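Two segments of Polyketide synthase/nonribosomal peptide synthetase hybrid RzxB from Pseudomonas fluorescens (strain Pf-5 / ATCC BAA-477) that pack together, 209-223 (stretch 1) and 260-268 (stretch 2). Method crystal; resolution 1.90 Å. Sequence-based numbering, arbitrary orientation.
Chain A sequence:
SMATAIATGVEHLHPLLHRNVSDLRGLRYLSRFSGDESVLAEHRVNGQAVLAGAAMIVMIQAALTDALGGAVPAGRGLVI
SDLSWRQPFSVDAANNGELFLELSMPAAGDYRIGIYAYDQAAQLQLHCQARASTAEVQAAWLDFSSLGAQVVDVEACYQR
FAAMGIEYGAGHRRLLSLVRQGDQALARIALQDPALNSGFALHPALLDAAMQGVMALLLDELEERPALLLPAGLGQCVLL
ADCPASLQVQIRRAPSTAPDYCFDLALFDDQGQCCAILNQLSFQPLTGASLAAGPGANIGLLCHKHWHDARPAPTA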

# COMPACT_ATOMS: atom_id res chain seq x y z
N ALA A 209 -4.79 3.96 3.83
CA ALA A 209 -5.41 5.26 4.08
C ALA A 209 -4.63 6.38 3.41
O ALA A 209 -5.23 7.34 2.90
CB ALA A 209 -5.50 5.51 5.59
N ALA A 210 -3.30 6.29 3.40
CA ALA A 210 -2.51 7.26 2.66
C ALA A 210 -2.92 7.31 1.20
O ALA A 210 -3.06 8.39 0.61
CB ALA A 210 -1.02 6.94 2.79
N MET A 211 -3.14 6.14 0.60
CA MET A 211 -3.57 6.08 -0.80
C MET A 211 -5.00 6.60 -0.96
O MET A 211 -5.31 7.26 -1.96
CB MET A 211 -3.47 4.65 -1.32
CG MET A 211 -2.06 4.11 -1.38
SD MET A 211 -1.99 2.49 -2.16
CE MET A 211 -0.37 1.94 -1.63
N GLN A 212 -5.87 6.31 0.00
CA GLN A 212 -7.23 6.84 -0.05
C GLN A 212 -7.23 8.36 -0.17
O GLN A 212 -8.14 8.94 -0.76
CB GLN A 212 -8.02 6.42 1.19
CG GLN A 212 -8.23 4.93 1.35
CD GLN A 212 -8.83 4.58 2.70
OE1 GLN A 212 -9.25 5.47 3.44
NE2 GLN A 212 -8.85 3.30 3.03
N GLY A 213 -6.21 9.02 0.40
CA GLY A 213 -6.18 10.47 0.44
C GLY A 213 -6.16 11.13 -0.92
O GLY A 213 -6.52 12.30 -1.03
N VAL A 214 -5.75 10.40 -1.97
CA VAL A 214 -5.69 11.01 -3.30
C VAL A 214 -7.06 11.50 -3.73
O VAL A 214 -7.16 12.40 -4.57
CB VAL A 214 -5.11 10.02 -4.33
CG1 VAL A 214 -3.75 9.47 -3.87
CG2 VAL A 214 -6.09 8.88 -4.62
N MET A 215 -8.13 10.92 -3.18
CA MET A 215 -9.48 11.32 -3.56
C MET A 215 -9.72 12.80 -3.27
O MET A 215 -10.57 13.42 -3.91
CB MET A 215 -10.50 10.46 -2.83
CG MET A 215 -11.95 10.76 -3.21
SD MET A 215 -12.23 10.52 -4.97
CE MET A 215 -12.23 8.73 -5.07
N ALA A 216 -8.99 13.37 -2.31
CA ALA A 216 -9.11 14.80 -2.05
C ALA A 216 -8.88 15.61 -3.32
O ALA A 216 -9.50 16.66 -3.53
CB ALA A 216 -8.11 15.23 -0.97
N LEU A 217 -7.99 15.13 -4.18
CA LEU A 217 -7.63 15.83 -5.41
C LEU A 217 -8.52 15.46 -6.60
O LEU A 217 -8.36 16.05 -7.67
CB LEU A 217 -6.17 15.55 -5.75
CG LEU A 217 -5.15 16.02 -4.70
CD1 LEU A 217 -3.74 15.58 -5.07
CD2 LEU A 217 -5.21 17.53 -4.54
N LEU A 218 -9.44 14.51 -6.44
CA LEU A 218 -10.24 14.01 -7.56
C LEU A 218 -11.73 14.25 -7.43
O LEU A 218 -12.46 13.99 -8.40
CB LEU A 218 -10.00 12.51 -7.74
CG LEU A 218 -8.56 12.07 -8.03
CD1 LEU A 218 -8.48 10.56 -8.12
CD2 LEU A 218 -8.05 12.70 -9.31
N LEU A 219 -12.22 14.75 -6.29
CA LEU A 219 -13.66 14.90 -6.11
C LEU A 219 -14.28 15.73 -7.24
O LEU A 219 -15.34 15.38 -7.77
CB LEU A 219 -13.97 15.53 -4.76
CG LEU A 219 -13.84 14.62 -3.53
CD1 LEU A 219 -13.97 15.44 -2.25
CD2 LEU A 219 -14.88 13.51 -3.56
N ASP A 220 -13.63 16.83 -7.61
CA ASP A 220 -14.19 17.70 -8.64
C ASP A 220 -14.06 17.09 -10.03
O ASP A 220 -14.97 17.22 -10.86
CB ASP A 220 -13.51 19.07 -8.59
CG ASP A 220 -13.96 19.89 -7.39
OD1 ASP A 220 -15.17 19.87 -7.08
OD2 ASP A 220 -13.10 20.56 -6.77
N GLU A 221 -12.94 16.41 -10.31
CA GLU A 221 -12.75 15.84 -11.64
C GLU A 221 -13.74 14.71 -11.90
O GLU A 221 -14.39 14.66 -12.95
CB GLU A 221 -11.32 15.33 -11.82
CG GLU A 221 -10.26 16.41 -11.92
CD GLU A 221 -9.01 15.92 -12.64
OE1 GLU A 221 -9.10 14.92 -13.38
OE2 GLU A 221 -7.95 16.55 -12.47
N LEU A 222 -13.86 13.79 -10.95
CA LEU A 222 -14.69 12.61 -11.16
C LEU A 222 -16.17 12.98 -11.12
O LEU A 222 -16.58 13.95 -10.48
CB LEU A 222 -14.40 11.56 -10.09
CG LEU A 222 -12.95 11.08 -10.02
CD1 LEU A 222 -12.77 10.05 -8.91
CD2 LEU A 222 -12.49 10.51 -11.36
N GLU A 223 -16.97 12.20 -11.83
CA GLU A 223 -18.41 12.37 -11.84
C GLU A 223 -19.01 11.67 -10.62
O GLU A 223 -18.31 11.05 -9.82
CB GLU A 223 -19.00 11.85 -13.15
CG GLU A 223 -20.45 12.27 -13.40
CD GLU A 223 -20.84 12.20 -14.87
OE1 GLU A 223 -19.94 12.15 -15.73
OE2 GLU A 223 -22.06 12.19 -15.15
N ASP A 260 -5.60 7.57 -16.89
CA ASP A 260 -5.08 7.23 -15.58
C ASP A 260 -4.80 8.47 -14.75
O ASP A 260 -4.86 9.61 -15.23
CB ASP A 260 -3.81 6.39 -15.72
CG ASP A 260 -4.00 5.21 -16.66
OD1 ASP A 260 -5.14 4.70 -16.73
OD2 ASP A 260 -3.02 4.80 -17.32
N TYR A 261 -4.51 8.24 -13.47
CA TYR A 261 -4.18 9.29 -12.51
C TYR A 261 -2.91 8.89 -11.78
O TYR A 261 -2.72 7.71 -11.46
CB TYR A 261 -5.32 9.51 -11.52
CG TYR A 261 -6.64 9.85 -12.18
CD1 TYR A 261 -7.47 8.85 -12.66
CD2 TYR A 261 -7.04 11.17 -12.33
CE1 TYR A 261 -8.67 9.16 -13.28
CE2 TYR A 261 -8.24 11.49 -12.94
CZ TYR A 261 -9.05 10.47 -13.41
OH TYR A 261 -10.24 10.78 -14.02
N CYS A 262 -2.05 9.86 -11.50
CA CYS A 262 -0.76 9.61 -10.88
C CYS A 262 -0.51 10.61 -9.76
O CYS A 262 -0.87 11.78 -9.88
CB CYS A 262 0.37 9.69 -11.92
SG CYS A 262 1.97 9.13 -11.31
N PHE A 263 0.12 10.14 -8.69
CA PHE A 263 0.36 10.96 -7.51
C PHE A 263 1.71 10.60 -6.89
O PHE A 263 2.20 9.47 -7.04
CB PHE A 263 -0.73 10.76 -6.44
CG PHE A 263 -2.12 10.99 -6.94
CD1 PHE A 263 -2.84 9.96 -7.52
CD2 PHE A 263 -2.72 12.23 -6.83
CE1 PHE A 263 -4.12 10.16 -7.98
CE2 PHE A 263 -4.00 12.44 -7.29
CZ PHE A 263 -4.71 11.41 -7.87
N ASP A 264 2.30 11.56 -6.20
CA ASP A 264 3.40 11.31 -5.28
C ASP A 264 2.92 11.55 -3.86
O ASP A 264 2.17 12.50 -3.60
CB ASP A 264 4.61 12.21 -5.58
CG ASP A 264 5.08 12.10 -7.02
OD1 ASP A 264 5.37 10.97 -7.47
OD2 ASP A 264 5.16 13.14 -7.70
N LEU A 265 3.34 10.69 -2.94
CA LEU A 265 2.93 10.78 -1.54
C LEU A 265 4.16 10.70 -0.65
O LEU A 265 5.16 10.07 -0.99
CB LEU A 265 1.95 9.66 -1.15
CG LEU A 265 0.59 9.62 -1.86
CD1 LEU A 265 0.70 8.99 -3.25
CD2 LEU A 265 -0.43 8.87 -1.01
N ALA A 266 4.06 11.35 0.51
CA ALA A 266 5.09 11.26 1.53
C ALA A 266 4.40 11.15 2.88
O ALA A 266 3.48 11.92 3.17
CB ALA A 266 6.03 12.47 1.50
N LEU A 267 4.85 10.21 3.70
CA LEU A 267 4.26 9.95 5.01
C LEU A 267 5.18 10.50 6.08
O LEU A 267 6.38 10.21 6.08
CB LEU A 267 4.03 8.45 5.21
CG LEU A 267 2.90 7.82 4.39
CD1 LEU A 267 3.20 7.83 2.89
CD2 LEU A 267 2.62 6.40 4.85
N PHE A 268 4.61 11.28 7.00
CA PHE A 268 5.37 11.92 8.06
C PHE A 268 4.74 11.59 9.40
O PHE A 268 3.52 11.40 9.50
CB PHE A 268 5.43 13.44 7.88
CG PHE A 268 5.91 13.89 6.53
CD1 PHE A 268 5.02 13.99 5.47
CD2 PHE A 268 7.24 14.22 6.32
CE1 PHE A 268 5.45 14.40 4.22
CE2 PHE A 268 7.67 14.64 5.07
CZ PHE A 268 6.78 14.73 4.03

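Residues 209-223, helical at the start, lie across one side of the strand 261-268, and the two segments bury 460 Å² between them, both sides summed. No hydrogen bond crosses the contact; it is held by apolar packing. The strand alternates, so Tyr261, Phe263, Leu265 and Leu267 point their CA-to-CB bonds toward stretch 1, while Cys262, Asp264, Ala266 and Phe268 lie out of its reach. The segments run in opposite senses, Ala210 nearest Leu267, Val214 nearest Phe263 and Leu218 nearest Tyr261 by their CA atoms.

Ala210 opens the contact. The CA atoms of Ala210 and Leu267 are 7.7 Å apart, and Ala210 CB meets Leu267 CD2 at 4.2 Å and Leu265 CD2 at 4.3 Å. The tightest approach of the whole contact is Ala210 O to Leu265 CD2, 3.1 Å; this is a close packing of a methyl against a carbonyl whose oxygen also accepts a hydrogen bond from Gly213 N (N to O 3.2 Å). Met211 points sideways and adds little, and Gln212 points away. At Gly213 there is no side chain; an ideal CB would be crowded by Ala210 O, 3.2 Å away.

Val214 sits over one face of the Phe263 ring. Its CB lies 3.7 Å from the centroid of the Phe263 ring and 8° off the ring normal, a nearly perpendicular CH-pi contact that suits a beta-branched residue, whose CB carries a single hydrogen between two methyls. Val214 CG1 also reaches Leu265 CD2 at 4.4 Å. Met215 points away. Leu217 and Leu218 then meet the rim of the same ring near its plane: Leu217 CD1 is 3.9 Å from Phe263 CE2, and Leu218 CD2 is 3.9 Å from Phe263 CZ. Thus Phe263, with 89 Å² covered, the most of any residue here, has apolar neighbours at both face and edge. Leu218 CD2 also approaches Tyr261 CD2 at 3.5 Å, so one methyl bridges the two aromatic residues.

Beyond Leu218 the contact becomes more exposed. Glu221, poorly ordered, places OE1 at the edge of the Tyr261 ring, 3.6 Å from Tyr261 CE2; its carboxylate oxygens are hydrogen-bonded elsewhere in the structure. Leu222 points sideways, but its end comes nearer, bringing CD2 to 4.0 Å from Tyr261 CZ and 3.5 Å from Tyr261 OH. Tyr261 suits this partly exposed end, since its ring packs against leucine methyls while its polar hydroxyl lies at the tip.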